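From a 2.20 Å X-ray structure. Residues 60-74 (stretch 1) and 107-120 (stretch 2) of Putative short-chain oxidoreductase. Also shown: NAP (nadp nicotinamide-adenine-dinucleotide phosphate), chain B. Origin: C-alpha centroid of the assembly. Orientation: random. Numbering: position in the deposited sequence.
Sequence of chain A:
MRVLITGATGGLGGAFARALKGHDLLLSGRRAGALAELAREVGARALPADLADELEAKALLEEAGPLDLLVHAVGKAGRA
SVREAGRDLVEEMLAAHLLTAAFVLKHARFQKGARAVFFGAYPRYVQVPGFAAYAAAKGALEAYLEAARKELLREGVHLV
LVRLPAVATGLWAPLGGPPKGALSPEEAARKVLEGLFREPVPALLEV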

ATOM      1  N   LEU A  60      12.723  17.281 -11.423  1.00 19.48           N
ATOM      2  CA  LEU A  60      11.687  18.283 -11.170  1.00 18.64           C
ATOM      3  C   LEU A  60      11.946  18.996  -9.847  1.00 23.19           C
ATOM      4  O   LEU A  60      11.952  20.227  -9.789  1.00 19.01           O
ATOM      5  CB  LEU A  60      10.297  17.634 -11.119  1.00 20.68           C
ATOM      6  CG  LEU A  60       9.167  18.498 -10.534  1.00 23.31           C
ATOM      7  CD1 LEU A  60       8.937  19.715 -11.426  1.00 14.63           C
ATOM      8  CD2 LEU A  60       7.882  17.671 -10.401  1.00 15.19           C
ATOM      9  N   LEU A  61      12.158  18.215  -8.788  1.00 20.92           N
ATOM     10  CA  LEU A  61      12.402  18.772  -7.461  1.00 21.84           C
ATOM     11  C   LEU A  61      13.708  19.552  -7.332  1.00 25.86           C
ATOM     12  O   LEU A  61      13.766  20.544  -6.603  1.00 25.33           O
ATOM     13  CB  LEU A  61      12.345  17.669  -6.394  1.00 17.30           C
ATOM     14  CG  LEU A  61      10.950  17.244  -5.909  1.00 26.82           C
ATOM     15  CD1 LEU A  61      10.193  18.470  -5.400  1.00 23.51           C
ATOM     16  CD2 LEU A  61      10.173  16.588  -7.034  1.00 25.17           C
ATOM     17  N   GLU A  62      14.759  19.118  -8.023  1.00 18.25           N
ATOM     18  CA  GLU A  62      16.023  19.841  -7.950  1.00 19.71           C
ATOM     19  C   GLU A  62      15.858  21.196  -8.634  1.00 25.35           C
ATOM     20  O   GLU A  62      16.431  22.201  -8.205  1.00 22.42           O
ATOM     21  CB  GLU A  62      17.150  19.037  -8.610  1.00 23.95           C
ATOM     22  CG  GLU A  62      17.344  17.665  -7.976  1.00 38.18           C
ATOM     23  CD  GLU A  62      18.640  16.988  -8.376  1.00 46.72           C
ATOM     24  OE1 GLU A  62      18.930  16.907  -9.590  1.00 36.47           O
ATOM     25  OE2 GLU A  62      19.365  16.524  -7.469  1.00 48.50           O
ATOM     26  N   GLU A  63      15.055  21.219  -9.692  1.00 20.63           N
ATOM     27  CA  GLU A  63      14.799  22.447 -10.429  1.00 21.08           C
ATOM     28  C   GLU A  63      13.898  23.406  -9.638  1.00 25.22           C
ATOM     29  O   GLU A  63      14.123  24.614  -9.637  1.00 23.55           O
ATOM     30  CB  GLU A  63      14.143  22.117 -11.770  1.00 24.58           C
ATOM     31  CG  GLU A  63      13.823  23.332 -12.619  1.00 28.77           C
ATOM     32  CD  GLU A  63      15.011  24.269 -12.771  1.00 40.05           C
ATOM     33  OE1 GLU A  63      16.120  23.783 -13.086  1.00 39.09           O
ATOM     34  OE2 GLU A  63      14.832  25.494 -12.579  1.00 35.33           O
ATOM     35  N   ALA A  64      12.886  22.861  -8.964  1.00 18.19           N
ATOM     36  CA  ALA A  64      11.954  23.669  -8.180  1.00 20.64           C
ATOM     37  C   ALA A  64      12.630  24.433  -7.037  1.00 25.03           C
ATOM     38  O   ALA A  64      12.258  25.568  -6.737  1.00 28.09           O
ATOM     39  CB  ALA A  64      10.838  22.785  -7.627  1.00 17.35           C
ATOM     40  N   GLY A  65      13.615  23.808  -6.397  1.00 23.75           N
ATOM     41  CA  GLY A  65      14.303  24.458  -5.298  1.00 21.89           C
ATOM     42  C   GLY A  65      13.512  24.363  -4.003  1.00 20.22           C
ATOM     43  O   GLY A  65      12.477  23.697  -3.967  1.00 18.42           O
ATOM     44  N   PRO A  66      13.970  25.021  -2.921  1.00 16.63           N
ATOM     45  CA  PRO A  66      13.301  25.004  -1.613  1.00 20.07           C
ATOM     46  C   PRO A  66      11.830  25.432  -1.683  1.00 22.21           C
ATOM     47  O   PRO A  66      11.506  26.549  -2.100  1.00 17.11           O
ATOM     48  CB  PRO A  66      14.154  25.961  -0.779  1.00 19.11           C
ATOM     49  CG  PRO A  66      15.523  25.816  -1.397  1.00 23.33           C
ATOM     50  CD  PRO A  66      15.194  25.840  -2.870  1.00 18.71           C
ATOM     51  N   LEU A  67      10.950  24.528  -1.270  1.00 14.65           N
ATOM     52  CA  LEU A  67       9.512  24.766  -1.293  1.00 16.41           C
ATOM     53  C   LEU A  67       8.951  25.115   0.083  1.00 17.43           C
ATOM     54  O   LEU A  67       9.460  24.659   1.110  1.00 21.32           O
ATOM     55  CB  LEU A  67       8.784  23.515  -1.803  1.00 14.00           C
ATOM     56  CG  LEU A  67       9.186  22.900  -3.153  1.00 17.90           C
ATOM     57  CD1 LEU A  67       8.479  21.559  -3.323  1.00 12.72           C
ATOM     58  CD2 LEU A  67       8.826  23.843  -4.296  1.00 12.16           C
ATOM     59  N   ASP A  68       7.897  25.929   0.087  1.00 15.99           N
ATOM     60  CA  ASP A  68       7.199  26.306   1.312  1.00 13.43           C
ATOM     61  C   ASP A  68       5.945  25.437   1.369  1.00 18.08           C
ATOM     62  O   ASP A  68       5.427  25.130   2.447  1.00 18.73           O
ATOM     63  CB  ASP A  68       6.778  27.780   1.281  1.00 15.02           C
ATOM     64  CG  ASP A  68       7.960  28.725   1.274  1.00 18.52           C
ATOM     65  OD1 ASP A  68       8.710  28.739   2.271  1.00 17.94           O
ATOM     66  OD2 ASP A  68       8.142  29.448   0.270  1.00 17.85           O
ATOM     67  N   LEU A  69       5.460  25.042   0.191  1.00 12.34           N
ATOM     68  CA  LEU A  69       4.256  24.222   0.096  1.00 16.74           C
ATOM     69  C   LEU A  69       4.251  23.282  -1.107  1.00 12.43           C
ATOM     70  O   LEU A  69       4.552  23.682  -2.232  1.00 15.10           O
ATOM     71  CB  LEU A  69       3.010  25.116   0.030  1.00 13.36           C
ATOM     72  CG  LEU A  69       1.658  24.398  -0.137  1.00 21.51           C
ATOM     73  CD1 LEU A  69       1.370  23.558   1.101  1.00  9.71           C
ATOM     74  CD2 LEU A  69       0.537  25.417  -0.354  1.00 13.91           C
ATOM     75  N   LEU A  70       3.902  22.027  -0.848  1.00 15.00           N
ATOM     76  CA  LEU A  70       3.805  21.009  -1.887  1.00 14.50           C
ATOM     77  C   LEU A  70       2.413  20.396  -1.810  1.00 14.81           C
ATOM     78  O   LEU A  70       1.953  20.014  -0.732  1.00 15.11           O
ATOM     79  CB  LEU A  70       4.856  19.910  -1.670  1.00 13.56           C
ATOM     80  CG  LEU A  70       4.664  18.598  -2.446  1.00 19.26           C
ATOM     81  CD1 LEU A  70       4.921  18.819  -3.936  1.00 12.75           C
ATOM     82  CD2 LEU A  70       5.619  17.542  -1.898  1.00 21.42           C
ATOM     83  N   VAL A  71       1.729  20.336  -2.948  1.00 11.64           N
ATOM     84  CA  VAL A  71       0.407  19.733  -3.006  1.00 13.12           C
ATOM     85  C   VAL A  71       0.493  18.661  -4.088  1.00 16.39           C
ATOM     86  O   VAL A  71       0.552  18.972  -5.280  1.00 16.27           O
ATOM     87  CB  VAL A  71      -0.691  20.758  -3.378  1.00 16.38           C
ATOM     88  CG1 VAL A  71      -2.048  20.079  -3.360  1.00 13.96           C
ATOM     89  CG2 VAL A  71      -0.679  21.928  -2.394  1.00 16.49           C
ATOM     90  N   HIS A  72       0.512  17.402  -3.659  1.00 15.58           N
ATOM     91  CA  HIS A  72       0.621  16.259  -4.567  1.00 21.29           C
ATOM     92  C   HIS A  72      -0.777  15.746  -4.941  1.00 21.08           C
ATOM     93  O   HIS A  72      -1.258  14.749  -4.395  1.00 14.66           O
ATOM     94  CB  HIS A  72       1.440  15.159  -3.875  1.00 18.80           C
ATOM     95  CG  HIS A  72       1.936  14.083  -4.794  1.00 18.35           C
ATOM     96  ND1 HIS A  72       2.903  14.306  -5.752  1.00 13.54           N
ATOM     97  CD2 HIS A  72       1.628  12.766  -4.869  1.00 14.98           C
ATOM     98  CE1 HIS A  72       3.170  13.172  -6.376  1.00 22.28           C
ATOM     99  NE2 HIS A  72       2.411  12.222  -5.858  1.00 16.39           N
ATOM    100  N   ALA A  73      -1.429  16.443  -5.867  1.00 13.96           N
ATOM    101  CA  ALA A  73      -2.775  16.078  -6.306  1.00 18.87           C
ATOM    102  C   ALA A  73      -2.666  15.070  -7.444  1.00 18.24           C
ATOM    103  O   ALA A  73      -3.259  15.243  -8.509  1.00 15.75           O
ATOM    104  CB  ALA A  73      -3.528  17.329  -6.775  1.00 18.21           C
ATOM    105  N   VAL A  74      -1.905  14.012  -7.195  1.00 21.76           N
ATOM    106  CA  VAL A  74      -1.654  12.973  -8.181  1.00 18.54           C
ATOM    107  C   VAL A  74      -2.382  11.670  -7.880  1.00 20.87           C
ATOM    108  O   VAL A  74      -2.467  11.231  -6.729  1.00 16.87           O
ATOM    109  CB  VAL A  74      -0.138  12.698  -8.270  1.00 21.07           C
ATOM    110  CG1 VAL A  74       0.143  11.549  -9.217  1.00 17.61           C
ATOM    111  CG2 VAL A  74       0.575  13.958  -8.739  1.00 22.60           C
ATOM    112  N   HIS A 107      13.131  13.449  -3.028  1.00 12.22           N
ATOM    113  CA  HIS A 107      13.980  14.454  -3.660  1.00 17.40           C
ATOM    114  C   HIS A 107      13.593  15.916  -3.454  1.00 22.15           C
ATOM    115  O   HIS A 107      14.323  16.816  -3.862  1.00 22.52           O
ATOM    116  CB  HIS A 107      14.056  14.152  -5.154  1.00 17.66           C
ATOM    117  CG  HIS A 107      14.603  12.794  -5.455  1.00 17.28           C
ATOM    118  ND1 HIS A 107      15.943  12.493  -5.352  1.00 23.68           N
ATOM    119  CD2 HIS A 107      13.985  11.643  -5.812  1.00 17.32           C
ATOM    120  CE1 HIS A 107      16.129  11.216  -5.633  1.00 17.91           C
ATOM    121  NE2 HIS A 107      14.957  10.678  -5.915  1.00 20.61           N
ATOM    122  N   ALA A 108      12.458  16.161  -2.816  1.00 16.86           N
ATOM    123  CA  ALA A 108      12.016  17.533  -2.602  1.00 19.83           C
ATOM    124  C   ALA A 108      12.931  18.359  -1.696  1.00 18.47           C
ATOM    125  O   ALA A 108      13.490  17.863  -0.716  1.00 20.25           O
ATOM    126  CB  ALA A 108      10.599  17.535  -2.037  1.00 17.91           C
ATOM    127  N   ARG A 109      13.094  19.627  -2.045  1.00 17.49           N
ATOM    128  CA  ARG A 109      13.880  20.545  -1.229  1.00 15.59           C
ATOM    129  C   ARG A 109      12.825  21.334  -0.459  1.00 20.52           C
ATOM    130  O   ARG A 109      11.882  21.846  -1.060  1.00 20.66           O
ATOM    131  CB  ARG A 109      14.687  21.503  -2.103  1.00 22.59           C
ATOM    132  CG  ARG A 109      16.041  20.987  -2.551  1.00 31.14           C
ATOM    133  CD  ARG A 109      15.938  19.750  -3.415  1.00 38.63           C
ATOM    134  NE  ARG A 109      17.202  19.497  -4.102  1.00 45.14           N
ATOM    135  CZ  ARG A 109      17.535  18.339  -4.658  1.00 48.95           C
ATOM    136  NH1 ARG A 109      16.699  17.310  -4.610  1.00 35.73           N
ATOM    137  NH2 ARG A 109      18.707  18.209  -5.262  1.00 55.07           N
ATOM    138  N   PHE A 110      12.974  21.428   0.857  1.00 18.89           N
ATOM    139  CA  PHE A 110      12.005  22.143   1.683  1.00 20.47           C
ATOM    140  C   PHE A 110      12.609  23.250   2.530  1.00 19.57           C
ATOM    141  O   PHE A 110      13.741  23.144   2.992  1.00 19.94           O
ATOM    142  CB  PHE A 110      11.304  21.179   2.648  1.00 18.84           C
ATOM    143  CG  PHE A 110      10.354  20.221   1.988  1.00 23.03           C
ATOM    144  CD1 PHE A 110       9.183  20.677   1.394  1.00 15.09           C
ATOM    145  CD2 PHE A 110      10.613  18.851   1.999  1.00 18.82           C
ATOM    146  CE1 PHE A 110       8.277  19.784   0.822  1.00 18.35           C
ATOM    147  CE2 PHE A 110       9.715  17.945   1.430  1.00 15.12           C
ATOM    148  CZ  PHE A 110       8.544  18.412   0.840  1.00 16.52           C
ATOM    149  N   GLN A 111      11.827  24.306   2.739  1.00 19.31           N
ATOM    150  CA  GLN A 111      12.225  25.422   3.594  1.00 22.71           C
ATOM    151  C   GLN A 111      11.755  24.968   4.976  1.00 23.45           C
ATOM    152  O   GLN A 111      10.844  24.142   5.073  1.00 23.57           O
ATOM    153  CB  GLN A 111      11.453  26.697   3.223  1.00 16.65           C
ATOM    154  CG  GLN A 111      11.787  27.289   1.864  1.00 12.67           C
ATOM    155  CD  GLN A 111      13.064  28.100   1.889  1.00 16.34           C
ATOM    156  OE1 GLN A 111      13.892  27.944   2.792  1.00 21.45           O
ATOM    157  NE2 GLN A 111      13.241  28.960   0.892  1.00 12.87           N
ATOM    158  N   LYS A 112      12.363  25.481   6.038  1.00 24.66           N
ATOM    159  CA  LYS A 112      11.914  25.120   7.380  1.00 25.78           C
ATOM    160  C   LYS A 112      10.473  25.617   7.472  1.00 21.96           C
ATOM    161  O   LYS A 112      10.151  26.681   6.949  1.00 24.63           O
ATOM    162  CB  LYS A 112      12.768  25.814   8.446  1.00 35.63           C
ATOM    163  CG  LYS A 112      14.192  25.280   8.567  1.00 45.03           C
ATOM    164  CD  LYS A 112      14.205  23.870   9.143  1.00 58.85           C
ATOM    165  CE  LYS A 112      15.621  23.323   9.276  1.00 68.34           C
ATOM    166  NZ  LYS A 112      16.448  24.127  10.219  1.00 78.52           N
ATOM    167  N   GLY A 113       9.601  24.850   8.110  1.00 19.34           N
ATOM    168  CA  GLY A 113       8.217  25.278   8.231  1.00 15.46           C
ATOM    169  C   GLY A 113       7.327  24.892   7.060  1.00 18.64           C
ATOM    170  O   GLY A 113       6.117  25.110   7.093  1.00 16.69           O
ATOM    171  N   ALA A 114       7.910  24.305   6.023  1.00 21.44           N
ATOM    172  CA  ALA A 114       7.126  23.914   4.858  1.00 15.63           C
ATOM    173  C   ALA A 114       6.073  22.858   5.179  1.00 22.72           C
ATOM    174  O   ALA A 114       6.177  22.123   6.167  1.00 21.34           O
ATOM    175  CB  ALA A 114       8.046  23.402   3.765  1.00 14.24           C
ATOM    176  N   ARG A 115       5.047  22.806   4.337  1.00 15.72           N
ATOM    177  CA  ARG A 115       3.978  21.829   4.470  1.00 16.94           C
ATOM    178  C   ARG A 115       3.946  21.028   3.179  1.00 19.00           C
ATOM    179  O   ARG A 115       4.175  21.569   2.096  1.00 19.10           O
ATOM    180  CB  ARG A 115       2.640  22.532   4.686  1.00 21.67           C
ATOM    181  CG  ARG A 115       2.597  23.326   5.978  1.00 35.95           C
ATOM    182  CD  ARG A 115       1.558  24.422   5.932  1.00 42.16           C
ATOM    183  NE  ARG A 115       1.647  25.271   7.115  1.00 59.38           N
ATOM    184  CZ  ARG A 115       1.023  26.436   7.248  1.00 69.70           C
ATOM    185  NH1 ARG A 115       0.260  26.900   6.267  1.00 75.68           N
ATOM    186  NH2 ARG A 115       1.168  27.139   8.364  1.00 76.95           N
ATOM    187  N   ALA A 116       3.688  19.735   3.298  1.00 18.54           N
ATOM    188  CA  ALA A 116       3.619  18.858   2.138  1.00 17.13           C
ATOM    189  C   ALA A 116       2.301  18.116   2.280  1.00 18.33           C
ATOM    190  O   ALA A 116       2.100  17.345   3.222  1.00 20.71           O
ATOM    191  CB  ALA A 116       4.804  17.896   2.128  1.00 18.48           C
ATOM    192  N   VAL A 117       1.403  18.372   1.335  1.00 16.12           N
ATOM    193  CA  VAL A 117       0.063  17.810   1.346  1.00 11.55           C
ATOM    194  C   VAL A 117      -0.127  16.640   0.392  1.00 17.74           C
ATOM    195  O   VAL A 117       0.245  16.711  -0.779  1.00 17.47           O
ATOM    196  CB  VAL A 117      -0.974  18.912   0.998  1.00 17.52           C
ATOM    197  CG1 VAL A 117      -2.383  18.379   1.137  1.00 13.66           C
ATOM    198  CG2 VAL A 117      -0.754  20.132   1.892  1.00 15.96           C
ATOM    199  N   PHE A 118      -0.725  15.572   0.907  1.00 15.15           N
ATOM    200  CA  PHE A 118      -0.983  14.367   0.126  1.00 14.08           C
ATOM    201  C   PHE A 118      -2.437  13.984   0.338  1.00 11.39           C
ATOM    202  O   PHE A 118      -3.058  14.398   1.318  1.00 17.28           O
ATOM    203  CB  PHE A 118      -0.053  13.240   0.586  1.00 15.55           C
ATOM    204  CG  PHE A 118       1.400  13.525   0.335  1.00 15.37           C
ATOM    205  CD1 PHE A 118       1.999  13.151  -0.866  1.00 15.08           C
ATOM    206  CD2 PHE A 118       2.159  14.209   1.281  1.00 16.38           C
ATOM    207  CE1 PHE A 118       3.333  13.455  -1.127  1.00 13.07           C
ATOM    208  CE2 PHE A 118       3.494  14.520   1.036  1.00 14.70           C
ATOM    209  CZ  PHE A 118       4.082  14.145  -0.171  1.00 13.83           C
ATOM    210  N   PHE A 119      -2.979  13.187  -0.574  1.00 13.85           N
ATOM    211  CA  PHE A 119      -4.374  12.790  -0.490  1.00 16.31           C
ATOM    212  C   PHE A 119      -4.578  11.282  -0.310  1.00 19.72           C
ATOM    213  O   PHE A 119      -4.161  10.479  -1.147  1.00 17.02           O
ATOM    214  CB  PHE A 119      -5.096  13.293  -1.747  1.00 13.50           C
ATOM    215  CG  PHE A 119      -5.013  14.791  -1.925  1.00 14.91           C
ATOM    216  CD1 PHE A 119      -5.973  15.630  -1.353  1.00 12.39           C
ATOM    217  CD2 PHE A 119      -3.943  15.365  -2.606  1.00 15.48           C
ATOM    218  CE1 PHE A 119      -5.864  17.020  -1.454  1.00 14.85           C
ATOM    219  CE2 PHE A 119      -3.820  16.757  -2.715  1.00 20.20           C
ATOM    220  CZ  PHE A 119      -4.783  17.588  -2.137  1.00 17.35           C
ATOM    221  N   GLY A 120      -5.215  10.910   0.797  1.00 17.92           N
ATOM    222  CA  GLY A 120      -5.480   9.510   1.066  1.00 22.71           C
ATOM    223  C   GLY A 120      -6.929   9.207   0.740  1.00 26.13           C
ATOM    224  O   GLY A 120      -7.428   9.620  -0.306  1.00 20.55           O
TER
HETATM  225  PA  NAP B 500      -7.601  13.771 -11.700  1.00 17.20           P
HETATM  226  O1A NAP B 500      -7.711  12.456 -12.622  1.00 15.17           O
HETATM  227  O2A NAP B 500      -8.518  14.852 -12.126  1.00 15.79           O
HETATM  228  O5B NAP B 500      -6.060  14.223 -11.770  1.00 18.56           O
HETATM  229  C5B NAP B 500      -5.018  13.269 -11.551  1.00 15.52           C
HETATM  230  C4B NAP B 500      -3.652  13.939 -11.693  1.00 20.89           C
HETATM  231  O4B NAP B 500      -2.640  12.946 -11.447  1.00 20.90           O
HETATM  232  C3B NAP B 500      -3.451  14.435 -13.128  1.00 20.66           C
HETATM  233  O3B NAP B 500      -2.799  15.708 -13.115  1.00 24.78           O
HETATM  234  C2B NAP B 500      -2.516  13.378 -13.712  1.00 19.79           C
HETATM  235  O2B NAP B 500      -1.688  13.975 -14.713  1.00 21.54           O
HETATM  236  C1B NAP B 500      -1.656  13.134 -12.473  1.00 17.35           C
HETATM  237  N9A NAP B 500      -0.837  11.914 -12.649  1.00 23.60           N
HETATM  238  C8A NAP B 500      -1.304  10.674 -12.768  1.00 19.38           C
HETATM  239  N7A NAP B 500      -0.289   9.831 -12.943  1.00 21.90           N
HETATM  240  C5A NAP B 500       0.835  10.541 -12.935  1.00 15.59           C
HETATM  241  C6A NAP B 500       2.179  10.226 -13.091  1.00 24.31           C
HETATM  242  N6A NAP B 500       2.557   8.965 -13.285  1.00 15.51           N
HETATM  243  N1A NAP B 500       3.085  11.213 -13.046  1.00 20.22           N
HETATM  244  C2A NAP B 500       2.717  12.468 -12.857  1.00 22.83           C
HETATM  245  N3A NAP B 500       1.449  12.805 -12.707  1.00 12.63           N
HETATM  246  C4A NAP B 500       0.489  11.870 -12.743  1.00 20.19           C
HETATM  247  O3  NAP B 500      -7.857  13.253 -10.196  1.00 16.51           O
HETATM  248  PN  NAP B 500      -8.262  14.237  -8.986  1.00 19.25           P
HETATM  249  O1N NAP B 500      -9.707  14.084  -8.699  1.00 18.87           O
HETATM  250  O2N NAP B 500      -7.730  15.595  -9.237  1.00 19.76           O
HETATM  251  O5D NAP B 500      -7.476  13.600  -7.733  1.00 18.99           O
HETATM  252  C5D NAP B 500      -6.333  14.254  -7.174  1.00 18.84           C
HETATM  253  C4D NAP B 500      -5.851  13.542  -5.907  1.00 15.42           C
HETATM  254  O4D NAP B 500      -6.959  13.531  -4.985  1.00 17.45           O
HETATM  255  C3D NAP B 500      -5.525  12.075  -6.198  1.00 17.59           C
HETATM  256  O3D NAP B 500      -4.586  11.559  -5.250  1.00 19.98           O
HETATM  257  C2D NAP B 500      -6.888  11.422  -5.992  1.00 18.43           C
HETATM  258  O2D NAP B 500      -6.761  10.026  -5.706  1.00 18.66           O
HETATM  259  C1D NAP B 500      -7.296  12.159  -4.717  1.00 15.66           C
HETATM  260  N1N NAP B 500      -8.725  11.982  -4.375  1.00 18.11           N
HETATM  261  C2N NAP B 500      -9.715  12.277  -5.321  1.00 16.99           C
HETATM  262  C3N NAP B 500     -11.056  12.105  -4.995  1.00 20.84           C
HETATM  263  C7N NAP B 500     -12.140  12.434  -6.024  1.00 26.68           C
HETATM  264  O7N NAP B 500     -13.313  12.122  -5.829  1.00 22.87           O
HETATM  265  N7N NAP B 500     -11.706  13.057  -7.116  1.00 13.22           N
HETATM  266  C4N NAP B 500     -11.412  11.641  -3.734  1.00 25.48           C
HETATM  267  C5N NAP B 500     -10.432  11.348  -2.791  1.00 28.51           C
HETATM  268  C6N NAP B 500      -9.089  11.516  -3.106  1.00 23.26           C
HETATM  269  P2B NAP B 500      -2.109  13.992 -16.269  1.00 34.07           P
HETATM  270  O1X NAP B 500      -3.696  14.253 -16.340  1.00 30.57           O
HETATM  271  O2X NAP B 500      -1.398  15.304 -16.875  1.00 29.87           O
HETATM  272  O3X NAP B 500      -1.709  12.754 -16.974  1.00 35.27           O
HETATM  273  O   HOH W   1      12.093  20.963  -4.572  1.00 13.19           O
HETATM  274  O   HOH W   2      10.884  29.057  -0.738  1.00 27.41           O
HETATM  275  O   HOH W   3       8.137  27.611   4.782  1.00 30.65           O
HETATM  276  O   HOH W   4      -1.283  12.461  -2.791  1.00 11.39           O

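Six of the seven direct hydrogen bonds between the stretches are backbone to backbone. The strands through Leu 70 and Ala 116 run parallel, so each residue bonded through both its N and O reaches two different partners: Leu 70 N donates to Arg 115 O (3.0 Å), while Val 117 N donates to Leu 70 O (2.7 Å). His 72 N to Val 117 O (3.0 Å) and Arg 115 N to Asp 68 O (3.0 Å) extend the ladder. Leu 67 repeats the pattern earlier, its N donating to Arg 109 O (2.8 Å) and its O accepting from Gln 111 N (2.9 Å). Between these segments, a type II turn from Gln 111 to Ala 114 uses Gly 113, whose positive phi suits glycine.

Apolar side chains pack on both faces of the sheet; Leu 70, Ala 116 and Phe 118 are buried on one, Leu 69 and Val 117 on the other, and the two stretches together bury 1022 Å². On the first, Leu 70 CD2 lies 4.1 Å from each of Phe 110 CZ, Ala 116 CB and Phe 118 CZ; the small alanine occupies little of the space beside this branched leucine. On the other, Leu 69 CD1 meets Val 117 CG2 at 4.1 Å.

Glu 62 is exposed and Arg 109 partly so, a setting that suits charged groups: Arg 109 NH2 forms a salt bridge with Glu 62 OE2 (2.9 Å), and Glu 62 CG lies over one guanidinium face.

Waters bridge the stretches where polar backbone atoms do not meet directly. Water 4 donates to His 72 O (2.8 Å) and accepts from Phe 119 N (2.9 Å), linking the strands where direct pairing ends.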